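Local coordinates for genome polyprotein (Chicken sicinivirus JSY, PDB 6QWT), which serves, in this 3Dpol portion of the polyprotein, as an RNA-dependent RNA polymerase that probably copies the viral RNA genome, at residues A[239-243]-A[357-361]; A[83-88]-A[256-260]. All blocks are in the same frame, centred on the assembly; numbering follows the deposited sequence.

How the contacts relate
From the N terminus, 83-88 comes first, just beyond helix 70-81, and waits until 256-260 for its partner; contact 2 thus closes a loop of 167 intervening residues. Inside that loop 239-243 opens contact 1, which is completed only at 357-361, after 113 more residues. The order alternates, so the loops cross without nesting. Helix 243-256 links 239-243 directly to 256-260. Contact 1 joins the end of helix 237-240 to the turn leading into edge strand 360-362 of the four-stranded antiparallel sheet, whereas contact 2 pairs strands 86-87 and 257-258 in a small parallel sheet at the surface. Their centres lie about 29 Å apart and their nearest atoms about 16 Å, so the two do not meet.

Contact 1. Residues A[239-243]-A[357-361]; sequences STIPS and TNYKV
Thr240 O is gripped by two waters, each of which carries the bond on to Asn358. Water 1 donates to Thr240 O at 2.6 Å and accepts from Asn358 N at 2.9 Å; water 2 donates to the same oxygen and accepts from Asn358 ND2. A chi1 of -67° sets the Asn358 amide on the same side as its own backbone N, and ND2 can therefore reach water 2 while N reaches water 1. Water 1 also sits 3.2 Å above the plane of the Tyr359 ring, over its centre.

One edge of that ring, from CD1 to OH, runs along residues 240-242. Thr240 OG1 meets it 3.4 Å from Tyr359 CD1, while Ile241 CG1 lies in the ring plane at 3.8 Å from Tyr359 CE1. Pro242 crosses the phenol end at about a right angle, with Pro242 CD 3.3 Å from Tyr359 OH; that hydroxyl is hydrogen-bonded to Ser311 OG on helix 298-316. With chi1 at 52°, Thr240 turns OG1 back to Asn236 O, its hydrogen-bond partner, and presents CG2 to Asn358 O at 3.2 Å. Tyr359 N donates to Thr357 OG1 (3.0 Å, 153°), an ST turn that shapes the chain just ahead of the ring.

The stretch from strand 230-235 into helix 237-240 carries the sequence pattern of polymerase motif A of the palm. Ser239 is joined through its backbone to Ser1, consistent with the buried N terminus that positions motif A in active picornaviral polymerases. Since direct hydrogen bonds between the segments are absent, the polar coupling depends on the two waters, and the Tyr359 ring supplies most of the apolar part of the join.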
# COMPACT_ATOMS: atom_id res chain seq x y z
N SER A 239 9.81 -0.33 -7.95
CA SER A 239 11.14 -0.30 -8.54
C SER A 239 11.33 0.84 -9.53
O SER A 239 12.46 1.33 -9.69
CB SER A 239 11.45 -1.63 -9.24
OG SER A 239 11.60 -2.68 -8.30
N THR A 240 10.27 1.28 -10.19
CA THR A 240 10.38 2.22 -11.29
C THR A 240 10.28 3.68 -10.86
O THR A 240 10.51 4.57 -11.69
CB THR A 240 9.29 1.94 -12.34
OG1 THR A 240 8.02 1.88 -11.69
CG2 THR A 240 9.57 0.61 -13.04
N ILE A 241 9.95 3.96 -9.61
CA ILE A 241 9.85 5.34 -9.14
C ILE A 241 11.24 5.97 -9.18
O ILE A 241 12.18 5.45 -8.56
CB ILE A 241 9.25 5.43 -7.73
CG1 ILE A 241 7.75 5.17 -7.77
CG2 ILE A 241 9.53 6.79 -7.12
CD1 ILE A 241 7.17 4.84 -6.41
N PRO A 242 11.42 7.07 -9.89
CA PRO A 242 12.75 7.69 -9.98
C PRO A 242 13.09 8.50 -8.74
O PRO A 242 12.22 9.06 -8.07
CB PRO A 242 12.64 8.59 -11.22
CG PRO A 242 11.20 8.90 -11.32
CD PRO A 242 10.45 7.71 -10.80
N SER A 243 14.40 8.55 -8.45
CA SER A 243 14.89 9.29 -7.29
C SER A 243 14.44 10.74 -7.32
O SER A 243 14.13 11.33 -6.28
CB SER A 243 16.42 9.22 -7.24
OG SER A 243 16.85 8.01 -6.64
N THR A 357 9.79 8.27 -18.65
CA THR A 357 10.01 7.64 -17.36
C THR A 357 10.29 6.15 -17.53
O THR A 357 10.42 5.65 -18.65
CB THR A 357 8.81 7.83 -16.43
OG1 THR A 357 7.74 6.97 -16.85
CG2 THR A 357 8.32 9.28 -16.44
N ASN A 358 10.39 5.44 -16.41
CA ASN A 358 10.47 3.99 -16.39
C ASN A 358 9.15 3.34 -16.01
O ASN A 358 9.09 2.11 -15.88
CB ASN A 358 11.58 3.53 -15.43
CG ASN A 358 12.97 3.92 -15.90
OD1 ASN A 358 13.26 3.91 -17.10
ND2 ASN A 358 13.83 4.28 -14.96
N TYR A 359 8.10 4.13 -15.82
CA TYR A 359 6.80 3.58 -15.45
C TYR A 359 6.20 2.79 -16.61
O TYR A 359 6.21 3.24 -17.76
CB TYR A 359 5.84 4.70 -15.06
CG TYR A 359 6.20 5.48 -13.82
CD1 TYR A 359 6.58 4.83 -12.65
CD2 TYR A 359 6.14 6.87 -13.81
CE1 TYR A 359 6.89 5.55 -11.50
CE2 TYR A 359 6.45 7.59 -12.68
CZ TYR A 359 6.82 6.93 -11.53
OH TYR A 359 7.13 7.67 -10.40
N LYS A 360 5.67 1.61 -16.30
CA LYS A 360 4.88 0.81 -17.24
C LYS A 360 3.48 0.68 -16.65
O LYS A 360 3.30 0.04 -15.61
CB LYS A 360 5.51 -0.56 -17.47
CG LYS A 360 6.89 -0.54 -18.11
CD LYS A 360 7.49 -1.95 -18.15
CE LYS A 360 8.91 -1.96 -18.70
NZ LYS A 360 9.79 -2.93 -17.99
N VAL A 361 2.50 1.29 -17.30
CA VAL A 361 1.17 1.42 -16.73
C VAL A 361 0.19 0.57 -17.55
O VAL A 361 0.34 0.44 -18.77
CB VAL A 361 0.74 2.90 -16.67
CG1 VAL A 361 0.12 3.35 -17.97
CG2 VAL A 361 -0.20 3.10 -15.52
O HOH W 1 9.56 5.91 -13.70
O HOH W 2 12.93 5.09 -12.36

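Contact 2. Residues A[83-88]-A[256-260]; sequences FPPLHT and IIQLP
The imidazole of His87 carries Gln258 CB over one face, 3.9 Å above the plane and displaced from the ring centre. This is a CH-pi contact; the amide of Gln258 is steeply inclined to the ring. At the other end, Phe83 touches Ile256 through its CB, while its ring leads away to stack on Tyr204.

Between these, Ile256 O takes two donors from opposite faces of its carbonyl plane. Leu86 N reaches it across the contact at 3.1 Å, and Gln258 NE2 comes from its own segment, also at 3.1 Å. The second bond needs the Gln258 chain to bend at chi2 (-64°), folding the amide back over the preceding backbone. Gln258 N then donates to Leu86 O at 2.7 Å in a nearly straight bond (168°).

Apolar groups close in beside this core. Leu86 runs alongside Ile256 in the same direction, with Leu86 CD1 3.7 Å from Ile256 CG2, and Leu86 also packs on Leu193 of helix 191-198. Further along, Thr88 OG1 lies 3.4 Å from Pro260 CD, and Thr88 CG2 comes within 3.7 Å of Leu259 CD2. Water 3 accepts from Thr88 N and donates to Gln258 O, standing in where the backbones diverge: the CA atoms are 6.3 Å apart at Thr88 and Leu259.

Leu86 bonding to the residues before and after Ile257 is the signature of a parallel bridge, and the segment directions agree, being 18° apart. The result is a short, two-stranded parallel sheet at the surface of the polymerase, formed where the chain leaves helix 243-256.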
# COMPACT_ATOMS: atom_id res chain seq x y z
N PHE A 83 -1.10 22.86 2.10
CA PHE A 83 -0.75 22.48 3.46
C PHE A 83 -0.41 23.72 4.28
O PHE A 83 0.35 24.57 3.81
CB PHE A 83 0.44 21.52 3.47
CG PHE A 83 0.09 20.11 3.10
CD1 PHE A 83 0.70 19.50 2.01
CD2 PHE A 83 -0.81 19.37 3.85
CE1 PHE A 83 0.40 18.20 1.66
CE2 PHE A 83 -1.12 18.07 3.50
CZ PHE A 83 -0.51 17.48 2.41
N PRO A 84 -0.93 23.86 5.49
CA PRO A 84 -0.42 24.87 6.41
C PRO A 84 0.90 24.40 6.99
O PRO A 84 1.34 23.27 6.71
CB PRO A 84 -1.51 24.96 7.48
CG PRO A 84 -2.07 23.58 7.52
CD PRO A 84 -2.02 23.07 6.10
N PRO A 85 1.58 25.23 7.79
CA PRO A 85 2.78 24.73 8.48
C PRO A 85 2.45 23.50 9.32
O PRO A 85 1.48 23.49 10.09
CB PRO A 85 3.20 25.92 9.36
CG PRO A 85 2.68 27.11 8.62
CD PRO A 85 1.40 26.68 7.97
N LEU A 86 3.24 22.44 9.13
CA LEU A 86 3.08 21.20 9.87
C LEU A 86 4.22 21.04 10.86
O LEU A 86 5.28 21.64 10.72
CB LEU A 86 3.03 20.00 8.91
CG LEU A 86 1.90 19.97 7.89
CD1 LEU A 86 2.12 18.85 6.89
CD2 LEU A 86 0.55 19.83 8.58
N HIS A 87 3.97 20.21 11.88
CA HIS A 87 4.91 20.03 12.97
C HIS A 87 5.26 18.56 13.13
O HIS A 87 4.64 17.68 12.52
CB HIS A 87 4.35 20.59 14.28
CG HIS A 87 4.22 22.08 14.28
ND1 HIS A 87 5.13 22.91 14.90
CD2 HIS A 87 3.28 22.89 13.73
CE1 HIS A 87 4.76 24.17 14.73
NE2 HIS A 87 3.64 24.19 14.02
N THR A 88 6.27 18.30 13.95
CA THR A 88 6.70 16.94 14.25
C THR A 88 5.95 16.42 15.47
O THR A 88 5.47 17.18 16.32
CB THR A 88 8.21 16.88 14.48
OG1 THR A 88 8.55 17.55 15.70
CG2 THR A 88 8.94 17.55 13.32
N ILE A 256 7.68 22.88 4.62
CA ILE A 256 6.39 22.79 5.30
C ILE A 256 6.54 22.32 6.75
O ILE A 256 5.90 22.86 7.65
CB ILE A 256 5.45 21.87 4.50
CG1 ILE A 256 5.08 22.50 3.16
CG2 ILE A 256 4.21 21.52 5.31
CD1 ILE A 256 4.39 21.55 2.22
N ILE A 257 7.39 21.32 6.99
CA ILE A 257 7.48 20.70 8.30
C ILE A 257 8.41 21.53 9.19
O ILE A 257 9.57 21.76 8.84
CB ILE A 257 7.98 19.25 8.19
CG1 ILE A 257 6.92 18.38 7.51
CG2 ILE A 257 8.33 18.69 9.56
CD1 ILE A 257 7.44 17.05 7.02
N GLN A 258 7.89 21.96 10.33
CA GLN A 258 8.65 22.76 11.29
C GLN A 258 9.34 21.84 12.28
O GLN A 258 8.68 21.05 12.97
CB GLN A 258 7.74 23.75 12.01
CG GLN A 258 6.82 24.54 11.09
CD GLN A 258 7.59 25.44 10.14
OE1 GLN A 258 8.43 26.23 10.57
NE2 GLN A 258 7.30 25.32 8.85
N LEU A 259 10.67 21.93 12.36
CA LEU A 259 11.45 21.00 13.16
C LEU A 259 11.71 21.57 14.55
O LEU A 259 11.90 22.78 14.70
CB LEU A 259 12.78 20.69 12.48
CG LEU A 259 12.68 19.92 11.16
CD1 LEU A 259 14.05 19.68 10.56
CD2 LEU A 259 11.94 18.60 11.35
N PRO A 260 11.71 20.72 15.58
CA PRO A 260 12.02 21.17 16.93
C PRO A 260 13.52 21.36 17.11
O PRO A 260 14.31 20.91 16.26
CB PRO A 260 11.48 20.03 17.81
CG PRO A 260 11.64 18.83 16.96
CD PRO A 260 11.42 19.27 15.53
O HOH W 3 7.86 19.98 15.77